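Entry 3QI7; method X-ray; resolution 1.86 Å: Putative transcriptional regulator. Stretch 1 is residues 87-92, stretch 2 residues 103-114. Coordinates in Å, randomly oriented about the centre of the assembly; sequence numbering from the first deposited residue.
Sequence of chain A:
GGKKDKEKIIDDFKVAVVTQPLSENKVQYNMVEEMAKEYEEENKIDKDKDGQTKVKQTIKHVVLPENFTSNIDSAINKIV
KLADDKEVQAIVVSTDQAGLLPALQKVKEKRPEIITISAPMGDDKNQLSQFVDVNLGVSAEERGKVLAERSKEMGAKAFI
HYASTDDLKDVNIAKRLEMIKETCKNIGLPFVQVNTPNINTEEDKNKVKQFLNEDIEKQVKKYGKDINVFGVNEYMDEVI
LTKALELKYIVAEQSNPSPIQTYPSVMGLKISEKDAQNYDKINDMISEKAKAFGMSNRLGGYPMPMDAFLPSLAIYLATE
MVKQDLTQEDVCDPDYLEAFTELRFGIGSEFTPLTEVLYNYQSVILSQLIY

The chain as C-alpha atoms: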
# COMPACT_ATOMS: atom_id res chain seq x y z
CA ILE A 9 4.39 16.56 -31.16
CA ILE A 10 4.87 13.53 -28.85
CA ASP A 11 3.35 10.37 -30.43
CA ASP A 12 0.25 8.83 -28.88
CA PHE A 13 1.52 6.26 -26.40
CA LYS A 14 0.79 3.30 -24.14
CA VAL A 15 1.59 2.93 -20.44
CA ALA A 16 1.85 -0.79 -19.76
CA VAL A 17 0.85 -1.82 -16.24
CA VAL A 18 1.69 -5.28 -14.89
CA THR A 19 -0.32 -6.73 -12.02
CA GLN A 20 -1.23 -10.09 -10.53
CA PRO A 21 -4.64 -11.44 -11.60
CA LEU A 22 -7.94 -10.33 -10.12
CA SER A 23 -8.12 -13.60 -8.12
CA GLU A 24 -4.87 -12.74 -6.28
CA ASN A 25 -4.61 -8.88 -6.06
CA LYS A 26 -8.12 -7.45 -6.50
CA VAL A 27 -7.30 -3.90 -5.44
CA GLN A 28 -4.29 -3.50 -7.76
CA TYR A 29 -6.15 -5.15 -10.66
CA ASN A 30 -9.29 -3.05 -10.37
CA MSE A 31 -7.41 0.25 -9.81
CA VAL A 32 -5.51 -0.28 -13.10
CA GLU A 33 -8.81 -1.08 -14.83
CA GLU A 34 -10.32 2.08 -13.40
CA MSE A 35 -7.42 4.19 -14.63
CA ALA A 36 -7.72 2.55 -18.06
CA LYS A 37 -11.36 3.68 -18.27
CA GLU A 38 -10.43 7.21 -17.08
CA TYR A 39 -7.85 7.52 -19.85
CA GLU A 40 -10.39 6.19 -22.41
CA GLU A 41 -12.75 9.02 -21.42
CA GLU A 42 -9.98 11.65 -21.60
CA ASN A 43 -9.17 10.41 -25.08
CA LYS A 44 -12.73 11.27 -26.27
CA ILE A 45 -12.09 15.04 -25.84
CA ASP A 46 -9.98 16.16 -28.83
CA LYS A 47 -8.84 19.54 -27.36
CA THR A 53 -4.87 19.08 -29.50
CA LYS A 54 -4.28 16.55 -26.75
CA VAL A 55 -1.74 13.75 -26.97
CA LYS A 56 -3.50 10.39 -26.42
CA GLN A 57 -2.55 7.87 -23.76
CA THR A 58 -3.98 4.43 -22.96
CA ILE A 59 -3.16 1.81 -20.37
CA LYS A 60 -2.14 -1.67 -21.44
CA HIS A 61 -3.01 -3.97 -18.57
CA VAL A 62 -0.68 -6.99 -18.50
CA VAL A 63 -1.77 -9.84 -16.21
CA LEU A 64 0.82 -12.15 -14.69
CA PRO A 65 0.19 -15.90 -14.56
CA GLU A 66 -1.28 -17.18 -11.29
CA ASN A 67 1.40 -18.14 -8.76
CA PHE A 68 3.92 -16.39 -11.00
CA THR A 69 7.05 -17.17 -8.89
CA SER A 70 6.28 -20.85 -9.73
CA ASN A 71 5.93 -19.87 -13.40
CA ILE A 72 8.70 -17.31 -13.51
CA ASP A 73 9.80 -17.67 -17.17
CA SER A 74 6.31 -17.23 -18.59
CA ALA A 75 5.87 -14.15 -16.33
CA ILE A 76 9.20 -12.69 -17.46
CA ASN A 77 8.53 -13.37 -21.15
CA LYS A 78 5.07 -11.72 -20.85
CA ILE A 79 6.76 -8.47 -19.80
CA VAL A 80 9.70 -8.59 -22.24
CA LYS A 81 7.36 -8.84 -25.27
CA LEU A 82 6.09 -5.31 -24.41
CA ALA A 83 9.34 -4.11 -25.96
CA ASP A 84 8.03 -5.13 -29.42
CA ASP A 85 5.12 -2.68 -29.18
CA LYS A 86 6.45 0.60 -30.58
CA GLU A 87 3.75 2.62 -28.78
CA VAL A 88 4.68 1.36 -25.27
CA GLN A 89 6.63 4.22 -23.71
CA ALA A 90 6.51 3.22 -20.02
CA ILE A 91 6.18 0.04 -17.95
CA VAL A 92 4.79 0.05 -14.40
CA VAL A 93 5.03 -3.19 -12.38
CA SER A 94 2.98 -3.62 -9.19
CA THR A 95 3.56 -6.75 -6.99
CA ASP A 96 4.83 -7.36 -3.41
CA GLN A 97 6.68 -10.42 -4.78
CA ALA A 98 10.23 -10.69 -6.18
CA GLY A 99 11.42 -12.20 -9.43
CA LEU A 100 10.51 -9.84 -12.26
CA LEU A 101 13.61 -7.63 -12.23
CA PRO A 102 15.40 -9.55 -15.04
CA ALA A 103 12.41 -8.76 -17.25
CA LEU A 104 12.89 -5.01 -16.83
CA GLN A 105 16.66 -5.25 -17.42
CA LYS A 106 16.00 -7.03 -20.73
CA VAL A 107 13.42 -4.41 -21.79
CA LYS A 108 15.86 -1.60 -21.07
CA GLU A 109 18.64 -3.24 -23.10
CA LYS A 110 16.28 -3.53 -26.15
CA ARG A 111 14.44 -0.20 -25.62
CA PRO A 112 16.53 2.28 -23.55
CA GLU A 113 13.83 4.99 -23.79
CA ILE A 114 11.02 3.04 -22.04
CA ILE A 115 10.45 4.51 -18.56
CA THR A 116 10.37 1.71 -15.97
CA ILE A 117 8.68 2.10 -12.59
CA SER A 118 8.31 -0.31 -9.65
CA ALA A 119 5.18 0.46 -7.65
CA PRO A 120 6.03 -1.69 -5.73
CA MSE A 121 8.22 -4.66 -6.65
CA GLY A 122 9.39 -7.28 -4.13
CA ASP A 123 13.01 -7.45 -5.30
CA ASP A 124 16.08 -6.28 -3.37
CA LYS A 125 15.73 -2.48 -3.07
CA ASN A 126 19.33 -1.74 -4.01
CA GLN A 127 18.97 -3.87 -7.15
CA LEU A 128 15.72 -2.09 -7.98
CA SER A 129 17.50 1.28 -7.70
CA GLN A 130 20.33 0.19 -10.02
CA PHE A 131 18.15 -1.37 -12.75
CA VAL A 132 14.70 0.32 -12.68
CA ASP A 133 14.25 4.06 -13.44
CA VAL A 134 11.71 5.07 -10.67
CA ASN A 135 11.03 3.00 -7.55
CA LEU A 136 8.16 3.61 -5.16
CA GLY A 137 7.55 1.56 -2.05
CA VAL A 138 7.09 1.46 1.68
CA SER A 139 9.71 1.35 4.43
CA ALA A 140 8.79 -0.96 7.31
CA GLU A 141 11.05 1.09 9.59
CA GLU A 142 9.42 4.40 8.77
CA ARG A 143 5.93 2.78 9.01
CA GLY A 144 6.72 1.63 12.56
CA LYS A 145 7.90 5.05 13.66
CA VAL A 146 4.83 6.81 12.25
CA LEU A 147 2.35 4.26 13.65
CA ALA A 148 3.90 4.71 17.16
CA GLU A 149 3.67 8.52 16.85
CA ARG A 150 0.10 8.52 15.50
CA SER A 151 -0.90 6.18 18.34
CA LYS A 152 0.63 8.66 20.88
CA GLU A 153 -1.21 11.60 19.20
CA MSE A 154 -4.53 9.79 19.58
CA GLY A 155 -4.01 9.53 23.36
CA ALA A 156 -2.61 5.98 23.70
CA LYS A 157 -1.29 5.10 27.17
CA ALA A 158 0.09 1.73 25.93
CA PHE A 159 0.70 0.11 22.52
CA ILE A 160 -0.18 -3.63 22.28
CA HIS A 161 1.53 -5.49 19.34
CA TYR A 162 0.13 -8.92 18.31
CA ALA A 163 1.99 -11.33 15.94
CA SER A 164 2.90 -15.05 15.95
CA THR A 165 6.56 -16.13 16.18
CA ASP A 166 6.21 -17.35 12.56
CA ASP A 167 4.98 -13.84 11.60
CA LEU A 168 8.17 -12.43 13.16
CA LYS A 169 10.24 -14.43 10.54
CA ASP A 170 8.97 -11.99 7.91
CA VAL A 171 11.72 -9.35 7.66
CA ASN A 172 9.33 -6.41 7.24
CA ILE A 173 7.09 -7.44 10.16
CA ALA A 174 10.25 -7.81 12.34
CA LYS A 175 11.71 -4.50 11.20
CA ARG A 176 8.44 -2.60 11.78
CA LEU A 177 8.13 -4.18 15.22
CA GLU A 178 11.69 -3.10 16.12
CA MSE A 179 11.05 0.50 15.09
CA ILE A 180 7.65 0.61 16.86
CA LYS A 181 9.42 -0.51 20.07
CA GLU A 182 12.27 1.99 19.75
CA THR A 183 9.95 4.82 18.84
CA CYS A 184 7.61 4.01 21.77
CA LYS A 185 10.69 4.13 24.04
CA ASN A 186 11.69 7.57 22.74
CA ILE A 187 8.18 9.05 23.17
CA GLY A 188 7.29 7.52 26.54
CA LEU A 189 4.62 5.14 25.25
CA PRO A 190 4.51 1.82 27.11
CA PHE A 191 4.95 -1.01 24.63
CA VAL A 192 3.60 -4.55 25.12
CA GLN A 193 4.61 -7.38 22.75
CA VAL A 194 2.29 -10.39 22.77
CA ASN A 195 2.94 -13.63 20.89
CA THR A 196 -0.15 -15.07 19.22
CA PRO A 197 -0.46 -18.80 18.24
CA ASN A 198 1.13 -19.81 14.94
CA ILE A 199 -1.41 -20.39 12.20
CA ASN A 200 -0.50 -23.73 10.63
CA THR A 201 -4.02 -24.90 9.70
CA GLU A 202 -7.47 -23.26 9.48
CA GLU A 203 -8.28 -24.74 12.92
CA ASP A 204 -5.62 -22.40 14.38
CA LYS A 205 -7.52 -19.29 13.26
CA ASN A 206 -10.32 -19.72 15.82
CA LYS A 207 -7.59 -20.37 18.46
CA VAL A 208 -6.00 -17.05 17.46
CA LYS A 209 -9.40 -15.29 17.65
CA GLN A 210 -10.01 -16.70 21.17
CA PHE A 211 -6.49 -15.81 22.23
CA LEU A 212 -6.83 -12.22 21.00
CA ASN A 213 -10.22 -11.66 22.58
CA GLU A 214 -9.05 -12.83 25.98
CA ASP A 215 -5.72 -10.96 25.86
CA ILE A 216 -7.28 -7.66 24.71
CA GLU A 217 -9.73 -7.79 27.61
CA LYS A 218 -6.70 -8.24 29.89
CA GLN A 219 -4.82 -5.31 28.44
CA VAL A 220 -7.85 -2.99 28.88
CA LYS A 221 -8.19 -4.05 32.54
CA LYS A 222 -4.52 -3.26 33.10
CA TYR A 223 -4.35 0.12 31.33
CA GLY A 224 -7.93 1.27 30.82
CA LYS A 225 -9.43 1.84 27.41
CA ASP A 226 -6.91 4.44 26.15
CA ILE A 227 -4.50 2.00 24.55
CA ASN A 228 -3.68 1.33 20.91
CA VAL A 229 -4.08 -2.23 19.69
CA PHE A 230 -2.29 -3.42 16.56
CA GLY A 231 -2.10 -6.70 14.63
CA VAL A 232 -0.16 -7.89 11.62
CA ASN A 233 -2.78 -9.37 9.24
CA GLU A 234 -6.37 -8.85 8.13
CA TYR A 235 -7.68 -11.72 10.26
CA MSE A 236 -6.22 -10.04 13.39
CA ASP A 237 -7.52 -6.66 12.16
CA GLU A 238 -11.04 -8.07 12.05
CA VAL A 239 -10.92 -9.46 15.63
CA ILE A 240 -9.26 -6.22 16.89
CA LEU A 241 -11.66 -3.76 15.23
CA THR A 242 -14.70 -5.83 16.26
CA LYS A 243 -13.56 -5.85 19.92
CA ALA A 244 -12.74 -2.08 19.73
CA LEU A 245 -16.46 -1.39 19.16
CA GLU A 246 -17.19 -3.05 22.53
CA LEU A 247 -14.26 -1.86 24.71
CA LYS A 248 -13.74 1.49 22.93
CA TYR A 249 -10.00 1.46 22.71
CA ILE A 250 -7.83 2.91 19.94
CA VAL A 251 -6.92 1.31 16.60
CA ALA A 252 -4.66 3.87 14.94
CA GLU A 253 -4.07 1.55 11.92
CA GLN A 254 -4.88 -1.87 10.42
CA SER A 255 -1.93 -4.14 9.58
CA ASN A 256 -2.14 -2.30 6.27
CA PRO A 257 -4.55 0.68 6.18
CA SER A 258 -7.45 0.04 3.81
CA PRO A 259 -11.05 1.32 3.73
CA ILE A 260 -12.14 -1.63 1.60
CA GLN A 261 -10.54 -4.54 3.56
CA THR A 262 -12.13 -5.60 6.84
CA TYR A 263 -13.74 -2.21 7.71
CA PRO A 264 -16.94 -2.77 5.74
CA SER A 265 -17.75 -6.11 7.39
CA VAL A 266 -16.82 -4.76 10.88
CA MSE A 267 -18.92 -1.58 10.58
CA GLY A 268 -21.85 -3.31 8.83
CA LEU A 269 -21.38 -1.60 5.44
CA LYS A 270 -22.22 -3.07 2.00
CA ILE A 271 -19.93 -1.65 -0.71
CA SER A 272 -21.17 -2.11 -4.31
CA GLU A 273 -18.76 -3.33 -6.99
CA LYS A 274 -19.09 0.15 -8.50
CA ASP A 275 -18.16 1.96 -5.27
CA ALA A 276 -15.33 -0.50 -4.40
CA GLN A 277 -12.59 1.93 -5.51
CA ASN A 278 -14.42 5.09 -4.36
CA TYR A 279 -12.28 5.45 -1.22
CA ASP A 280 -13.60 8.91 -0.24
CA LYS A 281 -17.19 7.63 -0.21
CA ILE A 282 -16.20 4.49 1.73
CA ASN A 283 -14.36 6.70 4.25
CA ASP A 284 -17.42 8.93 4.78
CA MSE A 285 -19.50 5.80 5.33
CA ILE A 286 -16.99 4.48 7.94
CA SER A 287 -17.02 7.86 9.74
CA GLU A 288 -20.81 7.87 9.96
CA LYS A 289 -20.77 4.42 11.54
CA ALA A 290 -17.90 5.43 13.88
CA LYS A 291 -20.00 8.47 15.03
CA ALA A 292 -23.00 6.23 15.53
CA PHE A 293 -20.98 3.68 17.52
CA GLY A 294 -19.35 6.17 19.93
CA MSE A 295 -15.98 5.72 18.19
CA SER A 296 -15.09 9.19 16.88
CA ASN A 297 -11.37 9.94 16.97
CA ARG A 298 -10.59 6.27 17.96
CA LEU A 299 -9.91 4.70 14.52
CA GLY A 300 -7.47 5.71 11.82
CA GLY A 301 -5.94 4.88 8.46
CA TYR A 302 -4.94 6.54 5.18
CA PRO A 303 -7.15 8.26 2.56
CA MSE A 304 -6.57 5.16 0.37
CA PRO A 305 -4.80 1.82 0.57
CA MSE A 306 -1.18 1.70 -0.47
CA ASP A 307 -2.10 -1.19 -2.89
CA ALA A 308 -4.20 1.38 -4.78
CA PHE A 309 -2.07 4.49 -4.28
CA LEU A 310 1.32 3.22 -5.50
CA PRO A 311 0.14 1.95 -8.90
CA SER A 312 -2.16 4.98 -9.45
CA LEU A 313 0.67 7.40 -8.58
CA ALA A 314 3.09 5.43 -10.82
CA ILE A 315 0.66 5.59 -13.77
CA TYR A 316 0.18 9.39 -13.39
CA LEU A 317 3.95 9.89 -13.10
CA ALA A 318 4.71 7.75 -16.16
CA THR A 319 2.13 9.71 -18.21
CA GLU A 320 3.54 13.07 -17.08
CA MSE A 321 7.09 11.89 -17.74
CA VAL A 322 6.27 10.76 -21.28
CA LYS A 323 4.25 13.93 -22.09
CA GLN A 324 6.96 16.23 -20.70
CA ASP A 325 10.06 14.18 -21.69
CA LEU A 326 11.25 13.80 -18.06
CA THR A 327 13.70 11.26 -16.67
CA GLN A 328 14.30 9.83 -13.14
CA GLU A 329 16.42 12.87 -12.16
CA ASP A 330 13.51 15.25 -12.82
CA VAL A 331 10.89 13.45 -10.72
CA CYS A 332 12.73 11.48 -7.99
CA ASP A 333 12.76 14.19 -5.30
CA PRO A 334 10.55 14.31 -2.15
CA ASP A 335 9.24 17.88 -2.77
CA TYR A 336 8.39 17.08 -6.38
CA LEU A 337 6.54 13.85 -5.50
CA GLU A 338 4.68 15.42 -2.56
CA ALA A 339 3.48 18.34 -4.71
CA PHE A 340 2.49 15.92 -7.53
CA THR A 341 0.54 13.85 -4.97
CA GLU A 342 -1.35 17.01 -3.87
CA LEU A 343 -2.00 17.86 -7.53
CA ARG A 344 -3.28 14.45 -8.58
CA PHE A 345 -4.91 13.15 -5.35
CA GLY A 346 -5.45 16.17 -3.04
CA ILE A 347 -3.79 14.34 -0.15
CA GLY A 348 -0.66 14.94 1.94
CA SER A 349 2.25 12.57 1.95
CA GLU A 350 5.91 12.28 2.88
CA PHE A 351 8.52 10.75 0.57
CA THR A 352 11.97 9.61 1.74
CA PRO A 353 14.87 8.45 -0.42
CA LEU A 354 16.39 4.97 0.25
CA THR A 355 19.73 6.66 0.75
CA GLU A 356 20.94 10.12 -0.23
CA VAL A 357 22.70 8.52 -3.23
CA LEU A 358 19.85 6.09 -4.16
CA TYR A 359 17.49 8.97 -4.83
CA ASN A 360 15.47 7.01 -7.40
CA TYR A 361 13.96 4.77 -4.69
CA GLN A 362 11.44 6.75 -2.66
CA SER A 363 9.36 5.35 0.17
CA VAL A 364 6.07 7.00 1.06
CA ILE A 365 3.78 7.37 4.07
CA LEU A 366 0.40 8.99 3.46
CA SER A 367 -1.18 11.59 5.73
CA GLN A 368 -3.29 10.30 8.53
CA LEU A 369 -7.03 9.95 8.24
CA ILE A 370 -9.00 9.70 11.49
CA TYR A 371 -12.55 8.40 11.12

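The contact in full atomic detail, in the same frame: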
# COMPACT_ATOMS: atom_id res chain seq x y z
N GLU A 87 4.51 1.57 -29.45
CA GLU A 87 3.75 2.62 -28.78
C GLU A 87 3.92 2.61 -27.25
O GLU A 87 3.64 3.62 -26.60
CB GLU A 87 2.26 2.49 -29.15
CG GLU A 87 2.03 2.49 -30.67
CD GLU A 87 0.56 2.70 -31.02
OE1 GLU A 87 -0.28 1.95 -30.49
OE2 GLU A 87 0.25 3.61 -31.83
N VAL A 88 4.36 1.48 -26.69
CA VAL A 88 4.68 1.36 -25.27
C VAL A 88 5.88 2.24 -24.94
O VAL A 88 7.01 1.99 -25.42
CB VAL A 88 4.94 -0.11 -24.83
CG1 VAL A 88 5.43 -0.19 -23.35
CG2 VAL A 88 3.68 -0.96 -25.00
N GLN A 89 5.62 3.26 -24.12
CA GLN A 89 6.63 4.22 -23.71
C GLN A 89 6.95 4.19 -22.20
O GLN A 89 7.91 4.83 -21.77
CB GLN A 89 6.22 5.62 -24.13
CG GLN A 89 6.04 5.79 -25.63
CD GLN A 89 7.35 5.64 -26.37
OE1 GLN A 89 8.42 5.85 -25.80
NE2 GLN A 89 7.29 5.27 -27.66
N ALA A 90 6.17 3.43 -21.42
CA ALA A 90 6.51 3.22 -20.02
C ALA A 90 5.95 1.88 -19.54
O ALA A 90 4.90 1.42 -20.04
CB ALA A 90 5.99 4.39 -19.15
N ILE A 91 6.66 1.26 -18.61
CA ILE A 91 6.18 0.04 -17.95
C ILE A 91 6.17 0.22 -16.43
O ILE A 91 7.20 0.51 -15.83
CB ILE A 91 7.02 -1.21 -18.32
CG1 ILE A 91 7.06 -1.42 -19.83
CG2 ILE A 91 6.44 -2.45 -17.64
CD1 ILE A 91 8.06 -2.49 -20.28
N VAL A 92 4.99 0.04 -15.83
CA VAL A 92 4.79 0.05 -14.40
C VAL A 92 4.52 -1.40 -13.96
O VAL A 92 3.65 -2.06 -14.52
CB VAL A 92 3.58 0.97 -14.01
CG1 VAL A 92 3.28 0.90 -12.50
CG2 VAL A 92 3.82 2.43 -14.46
N ALA A 103 13.27 -9.18 -16.16
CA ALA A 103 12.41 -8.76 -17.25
C ALA A 103 12.64 -7.29 -17.61
O ALA A 103 12.72 -6.93 -18.79
CB ALA A 103 10.92 -8.99 -16.90
N LEU A 104 12.73 -6.43 -16.59
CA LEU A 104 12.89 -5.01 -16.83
C LEU A 104 14.31 -4.67 -17.30
O LEU A 104 14.50 -3.71 -18.05
CB LEU A 104 12.51 -4.21 -15.59
CG LEU A 104 11.02 -4.31 -15.20
CD1 LEU A 104 10.72 -3.54 -13.95
CD2 LEU A 104 10.10 -3.85 -16.30
N GLN A 105 15.30 -5.45 -16.88
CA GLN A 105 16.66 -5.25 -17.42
C GLN A 105 16.67 -5.56 -18.91
O GLN A 105 17.31 -4.83 -19.69
CB GLN A 105 17.68 -6.14 -16.70
CG GLN A 105 18.03 -5.71 -15.29
CD GLN A 105 18.76 -6.80 -14.54
OE1 GLN A 105 18.14 -7.77 -14.10
NE2 GLN A 105 20.08 -6.65 -14.40
N LYS A 106 16.00 -6.64 -19.32
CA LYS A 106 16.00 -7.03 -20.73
C LYS A 106 15.25 -6.00 -21.58
O LYS A 106 15.70 -5.67 -22.69
CB LYS A 106 15.43 -8.45 -20.92
N VAL A 107 14.15 -5.45 -21.06
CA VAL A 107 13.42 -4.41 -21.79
C VAL A 107 14.27 -3.18 -22.04
O VAL A 107 14.25 -2.61 -23.14
CB VAL A 107 12.16 -3.95 -21.05
CG1 VAL A 107 11.52 -2.78 -21.82
CG2 VAL A 107 11.19 -5.09 -20.91
N LYS A 108 15.01 -2.78 -21.01
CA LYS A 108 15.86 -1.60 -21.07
C LYS A 108 17.03 -1.76 -22.04
O LYS A 108 17.40 -0.82 -22.74
CB LYS A 108 16.38 -1.26 -19.66
CG LYS A 108 15.53 -0.24 -18.94
CD LYS A 108 15.68 1.15 -19.57
CE LYS A 108 15.45 2.24 -18.55
NZ LYS A 108 14.74 3.40 -19.12
N GLU A 109 17.59 -2.96 -22.10
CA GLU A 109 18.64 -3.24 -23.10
C GLU A 109 18.09 -3.16 -24.55
O GLU A 109 18.78 -2.66 -25.43
CB GLU A 109 19.38 -4.56 -22.81
CG GLU A 109 18.82 -5.83 -23.45
CD GLU A 109 19.83 -6.98 -23.43
OE1 GLU A 109 20.15 -7.48 -22.32
OE2 GLU A 109 20.29 -7.40 -24.52
N LYS A 110 16.86 -3.61 -24.78
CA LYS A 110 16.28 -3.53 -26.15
C LYS A 110 15.72 -2.12 -26.45
O LYS A 110 15.87 -1.61 -27.56
CB LYS A 110 15.23 -4.62 -26.36
N ARG A 111 15.09 -1.50 -25.46
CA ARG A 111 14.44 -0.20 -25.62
C ARG A 111 14.85 0.74 -24.47
O ARG A 111 14.09 0.91 -23.51
CB ARG A 111 12.90 -0.37 -25.60
CG ARG A 111 12.30 -1.23 -26.74
CD ARG A 111 12.03 -0.44 -28.03
NE ARG A 111 11.12 0.69 -27.81
CZ ARG A 111 9.80 0.61 -27.64
NH1 ARG A 111 9.17 -0.56 -27.64
NH2 ARG A 111 9.10 1.73 -27.43
N PRO A 112 16.03 1.37 -24.59
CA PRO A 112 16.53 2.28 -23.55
C PRO A 112 15.58 3.40 -23.14
O PRO A 112 15.66 3.88 -22.00
CB PRO A 112 17.81 2.88 -24.18
CG PRO A 112 18.22 1.91 -25.22
CD PRO A 112 16.96 1.27 -25.73
N GLU A 113 14.69 3.82 -24.04
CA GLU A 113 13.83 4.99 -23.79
C GLU A 113 12.55 4.69 -22.98
O GLU A 113 11.92 5.61 -22.46
CB GLU A 113 13.48 5.68 -25.12
CG GLU A 113 12.31 5.07 -25.92
CD GLU A 113 12.64 3.77 -26.66
OE1 GLU A 113 13.74 3.20 -26.52
OE2 GLU A 113 11.75 3.31 -27.40
N ILE A 114 12.17 3.41 -22.87
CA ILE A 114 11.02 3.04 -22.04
C ILE A 114 11.29 3.38 -20.57
O ILE A 114 12.30 2.98 -20.00
CB ILE A 114 10.64 1.53 -22.20
CG1 ILE A 114 10.13 1.27 -23.63
CG2 ILE A 114 9.57 1.11 -21.18
CD1 ILE A 114 9.47 -0.13 -23.87
O HOH W 1 10.17 4.61 -28.77

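Stretch 2 opens as helix, residues 103-110, and meets the strand of stretch 1 through Leu104 and Val107, which both pack on Ile91. The contact is mostly apolar, with a polar patch where the helix ends. Together the two stretches bury 358 Å².

Ala103 does not reach the strand. Leu104 does. Its CA-to-CB bond points toward stretch 1, and its CD2 lies 4.1 Å from CG2 of Ile91. Both residues are buried, so branched apolar side chains fill the space without leaving a polar group unpaired. Gln105 and Lys106 make no contact. The CA-to-CB bond of Val107, one turn after Leu104, also points toward stretch 1. Its CG1 is 3.8 Å from CD1 of Ile91. Ile91 thus meets two successive turns of the helix, and its m, t rotamer carries CD1 to Val107.

Lys108 does not touch stretch 1, but it braces the turn that follows. Its NZ donates to O of Pro112 at 3.1 Å and to O of Ile114 at 2.6 Å. Glu109 and Lys110 stay clear of the strand; Lys110 is modelled only to CB.

Arg111 is the first residue to leave helical phi/psi, although its N still bonds to O of Val107 at 2.7 Å. It begins a type I turn that runs to Ile114, closed by Ile114 N to Arg111 O at 3.2 Å. Its CA-to-CB bond points toward stretch 1. Arg111 NH2 donates a weak hydrogen bond to O of Val88, 2.9 Å long with an angle of 127°. A long side chain with several N-H donors suits this place: it reaches the carbonyl of Val88, and its charge is paired with Glu113.

Pro112 makes no contact with the strand. Glu113 holds the arginine: its OE2 accepts from Arg111 NE at 2.7 Å in a salt bridge, and from Arg111 NH2 at 3.1 Å. The same OE2 accepts from water 1 at 2.5 Å. That water accepts in turn from Gln89 NE2 at 3.2 Å, so it links the two stretches. The CA-to-CB bond of Gln89 points away from stretch 2, but its m, m side chain brings its end nearer. Its NE2 sits at the edge of the Arg111 guanidinium, 4.0 Å from NH2.

Ile114 is buried and closes the contact. Its CG2 packs 3.8 Å from CG1 of Ile91, and its CD1 lies 4.1 Å from CG1 of Val88. Its backbone also approaches the strand: CA makes a CA-H...O contact with O of Gln89 at 3.6 Å.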